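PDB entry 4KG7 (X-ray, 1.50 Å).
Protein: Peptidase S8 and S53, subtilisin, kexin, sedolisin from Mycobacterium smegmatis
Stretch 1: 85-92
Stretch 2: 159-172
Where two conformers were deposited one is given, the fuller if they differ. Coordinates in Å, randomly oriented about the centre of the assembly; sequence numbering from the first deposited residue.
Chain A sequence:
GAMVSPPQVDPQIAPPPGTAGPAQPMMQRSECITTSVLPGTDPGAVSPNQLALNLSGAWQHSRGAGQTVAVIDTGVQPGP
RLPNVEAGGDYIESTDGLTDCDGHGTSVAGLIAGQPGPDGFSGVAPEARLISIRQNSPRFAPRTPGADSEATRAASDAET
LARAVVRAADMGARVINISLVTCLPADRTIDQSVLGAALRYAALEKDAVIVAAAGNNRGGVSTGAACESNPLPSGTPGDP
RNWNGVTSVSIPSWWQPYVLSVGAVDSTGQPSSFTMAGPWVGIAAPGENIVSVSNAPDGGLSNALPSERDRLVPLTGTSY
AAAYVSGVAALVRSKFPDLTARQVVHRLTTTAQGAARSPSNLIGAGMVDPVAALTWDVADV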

# COMPACT_ATOMS: atom_id res chain seq x y z
N VAL A 85 10.76 9.37 -10.20
CA VAL A 85 10.92 7.96 -9.76
C VAL A 85 12.33 7.38 -9.95
O VAL A 85 12.90 7.39 -11.06
CB VAL A 85 9.94 7.01 -10.47
CG1 VAL A 85 9.89 5.66 -9.76
CG2 VAL A 85 8.56 7.64 -10.56
N GLU A 86 12.86 6.87 -8.86
CA GLU A 86 14.21 6.32 -8.73
C GLU A 86 14.12 4.80 -8.82
O GLU A 86 13.19 4.20 -8.27
CB GLU A 86 14.81 6.77 -7.37
CG GLU A 86 16.15 6.14 -6.99
CD GLU A 86 16.66 6.55 -5.60
OE1 GLU A 86 16.05 7.43 -4.95
OE2 GLU A 86 17.66 5.98 -5.15
N ALA A 87 15.10 4.17 -9.45
CA ALA A 87 15.17 2.73 -9.53
C ALA A 87 15.46 2.10 -8.17
O ALA A 87 16.40 2.52 -7.50
CB ALA A 87 16.27 2.35 -10.50
N GLY A 88 14.66 1.10 -7.78
CA GLY A 88 14.89 0.36 -6.55
C GLY A 88 15.04 -1.13 -6.78
O GLY A 88 15.22 -1.87 -5.82
N GLY A 89 15.00 -1.58 -8.03
CA GLY A 89 15.28 -2.96 -8.35
C GLY A 89 14.06 -3.85 -8.51
O GLY A 89 12.92 -3.37 -8.51
N ASP A 90 14.32 -5.16 -8.62
CA ASP A 90 13.33 -6.10 -9.14
C ASP A 90 13.53 -7.46 -8.44
O ASP A 90 14.66 -7.96 -8.34
CB ASP A 90 13.56 -6.20 -10.66
CG ASP A 90 12.44 -6.92 -11.41
OD1 ASP A 90 11.50 -7.44 -10.81
OD2 ASP A 90 12.54 -6.97 -12.66
N TYR A 91 12.42 -8.05 -8.00
CA TYR A 91 12.39 -9.37 -7.37
C TYR A 91 11.70 -10.39 -8.29
O TYR A 91 11.50 -11.52 -7.88
CB TYR A 91 11.64 -9.31 -6.01
CG TYR A 91 12.50 -8.61 -5.00
CD1 TYR A 91 12.55 -7.21 -4.95
CD2 TYR A 91 13.31 -9.32 -4.15
CE1 TYR A 91 13.38 -6.56 -4.03
CE2 TYR A 91 14.14 -8.68 -3.24
CZ TYR A 91 14.16 -7.30 -3.19
OH TYR A 91 15.00 -6.64 -2.31
N ILE A 92 11.42 -9.99 -9.53
CA ILE A 92 10.72 -10.85 -10.53
C ILE A 92 11.67 -11.16 -11.69
O ILE A 92 12.05 -12.31 -11.89
CB ILE A 92 9.41 -10.21 -11.01
CG1 ILE A 92 8.41 -10.06 -9.85
CG2 ILE A 92 8.80 -11.07 -12.10
CD1 ILE A 92 7.84 -11.34 -9.29
N GLU A 159 9.03 -13.88 1.30
CA GLU A 159 10.49 -13.94 1.27
C GLU A 159 11.02 -12.73 0.52
O GLU A 159 11.96 -12.08 0.96
CB GLU A 159 10.94 -15.26 0.64
CG GLU A 159 12.44 -15.56 0.75
CD GLU A 159 13.31 -14.79 -0.24
OE1 GLU A 159 12.88 -14.53 -1.38
OE2 GLU A 159 14.47 -14.51 0.13
N THR A 160 10.41 -12.38 -0.61
CA THR A 160 10.85 -11.19 -1.32
C THR A 160 10.38 -9.91 -0.64
O THR A 160 11.11 -8.90 -0.65
CB THR A 160 10.38 -11.16 -2.78
OG1 THR A 160 8.95 -11.27 -2.80
CG2 THR A 160 11.00 -12.29 -3.56
N LEU A 161 9.20 -9.95 -0.01
CA LEU A 161 8.70 -8.75 0.62
C LEU A 161 9.68 -8.31 1.74
O LEU A 161 10.00 -7.12 1.89
CB LEU A 161 7.31 -8.96 1.22
CG LEU A 161 6.76 -7.72 1.95
CD1 LEU A 161 6.71 -6.53 1.03
CD2 LEU A 161 5.37 -8.02 2.51
N ALA A 162 10.16 -9.29 2.51
CA ALA A 162 11.04 -8.96 3.64
C ALA A 162 12.32 -8.33 3.13
O ALA A 162 12.82 -7.35 3.71
CB ALA A 162 11.36 -10.20 4.43
N ARG A 163 12.89 -8.90 2.07
CA ARG A 163 14.10 -8.31 1.50
C ARG A 163 13.82 -6.91 0.97
O ARG A 163 14.64 -5.99 1.13
CB ARG A 163 14.67 -9.20 0.41
CG ARG A 163 15.27 -10.48 0.97
CD ARG A 163 16.08 -11.21 -0.10
NE ARG A 163 15.25 -11.97 -1.03
CZ ARG A 163 15.38 -12.04 -2.35
NH1 ARG A 163 16.23 -11.29 -3.04
NH2 ARG A 163 14.60 -12.87 -3.02
N ALA A 164 12.69 -6.75 0.30
CA ALA A 164 12.35 -5.45 -0.31
C ALA A 164 12.17 -4.36 0.74
O ALA A 164 12.50 -3.20 0.49
CB ALA A 164 11.10 -5.57 -1.16
N VAL A 165 11.63 -4.73 1.88
CA VAL A 165 11.43 -3.79 2.97
C VAL A 165 12.77 -3.30 3.51
O VAL A 165 12.95 -2.12 3.71
CB VAL A 165 10.54 -4.41 4.07
CG1 VAL A 165 10.65 -3.67 5.40
CG2 VAL A 165 9.09 -4.53 3.61
N VAL A 166 13.69 -4.23 3.74
CA VAL A 166 15.04 -3.87 4.15
C VAL A 166 15.70 -2.99 3.09
O VAL A 166 16.33 -1.99 3.42
CB VAL A 166 15.87 -5.11 4.41
CG1 VAL A 166 17.33 -4.72 4.60
CG2 VAL A 166 15.31 -5.83 5.62
N ARG A 167 15.58 -3.37 1.82
CA ARG A 167 16.17 -2.58 0.74
C ARG A 167 15.62 -1.15 0.70
O ARG A 167 16.38 -0.20 0.63
CB ARG A 167 15.93 -3.29 -0.59
CG ARG A 167 16.64 -2.69 -1.78
CD ARG A 167 16.28 -3.48 -3.03
NE ARG A 167 17.13 -3.07 -4.16
CZ ARG A 167 18.41 -3.44 -4.34
NH1 ARG A 167 18.99 -4.32 -3.53
NH2 ARG A 167 19.09 -3.00 -5.41
N ALA A 168 14.31 -1.01 0.83
CA ALA A 168 13.67 0.30 0.84
C ALA A 168 14.21 1.15 1.99
O ALA A 168 14.54 2.31 1.81
CB ALA A 168 12.18 0.15 0.97
N ALA A 169 14.24 0.57 3.18
CA ALA A 169 14.73 1.31 4.36
C ALA A 169 16.16 1.72 4.18
O ALA A 169 16.52 2.87 4.47
CB ALA A 169 14.58 0.46 5.62
N ASP A 170 16.99 0.80 3.70
CA ASP A 170 18.42 1.10 3.54
C ASP A 170 18.68 2.10 2.44
O ASP A 170 19.71 2.78 2.50
CB ASP A 170 19.21 -0.18 3.32
CG ASP A 170 19.36 -0.97 4.58
OD1 ASP A 170 19.02 -0.45 5.67
OD2 ASP A 170 19.84 -2.12 4.49
N MET A 171 17.79 2.20 1.47
CA MET A 171 17.85 3.26 0.43
C MET A 171 17.37 4.64 0.92
O MET A 171 17.41 5.61 0.15
CB MET A 171 17.07 2.84 -0.82
CG MET A 171 17.76 1.72 -1.60
SD MET A 171 16.82 1.26 -3.06
CE MET A 171 17.23 2.61 -4.16
N GLY A 172 16.95 4.74 2.17
CA GLY A 172 16.62 6.02 2.78
C GLY A 172 15.14 6.38 2.75
O GLY A 172 14.77 7.52 3.06
O HOH W 1 18.76 5.63 -2.46

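A strand laid beside a helix can offer it little backbone bonding, because the helix spends its own amides and carbonyls internally; side chains must therefore supply most of the contact. This pair from a subtilisin-family peptidase of Mycobacterium smegmatis illustrates the principle. Residues 85-90 form the strand, which passes into a loop at Tyr91 and Ile92, while Glu159 to Asp170 belong to a helix that begins earlier in the chain. The two run in opposite directions: the CA atoms of Gly88 and Ala168 lie 7.5 Å apart, and those of Tyr91 and Thr160, 6.5 Å. Beyond the helix, Gly172 adopts a positive phi and closes a Schellman motif, its N bonding to Ala169 O at 3.0 Å. Together the two stretches bury 416 Å².

Tyr91 makes the largest contribution. Its CA-to-CB bond points toward the helix, and its m rotamer sets the ring against Thr160, Arg163, Ala164 and Arg167, residues spaced along nearly two helical turns. Tyr91 CD2 approaches Thr160 CB at 3.7 Å, and Tyr91 CE1 lies 3.8 Å from Ala164 CB, where the small methyl allows the ring close to the helix. Tyr91 OH comes within 3.5 Å of Ala164 N, but the angle is poor and no hydrogen bond forms; that amide is already given to Thr160 O at 2.8 Å, and the hydroxyl is bonded elsewhere in the structure.

Arg163 meets the same ring at its edge, with Tyr91 CE2 3.3 Å from Arg163 NH1 and lying over one face of the guanidinium. One helical turn back, Glu159 holds this arginine: Arg163 NH2 donates to Glu159 OE1 at 2.9 Å in a salt bridge, supplemented by a weak bond from Arg163 NE to Glu159 OE2, also 2.9 Å.

The direct hydrogen bond between the stretches joins side chain to backbone. An extended Arg167 reaches across so that its NE donates to Gly88 O at 2.8 Å, with the carbonyl oxygen near the guanidinium plane, where an N-H can meet it. The neighbouring Gly89 has backbone angles that call for glycine, and an ideal CB there would also sit only 3.3 Å from Arg167 NE.

At the far end, Met171 folds its thioether over the strand, placing Met171 CE 3.4 Å from Ala87 O and 3.5 Å from Glu86 OE2. A water completes this corner, donating to Glu86 OE2 and Met171 O, each at 2.9 Å, and so linking a strand carboxylate to a carbonyl just beyond the helix.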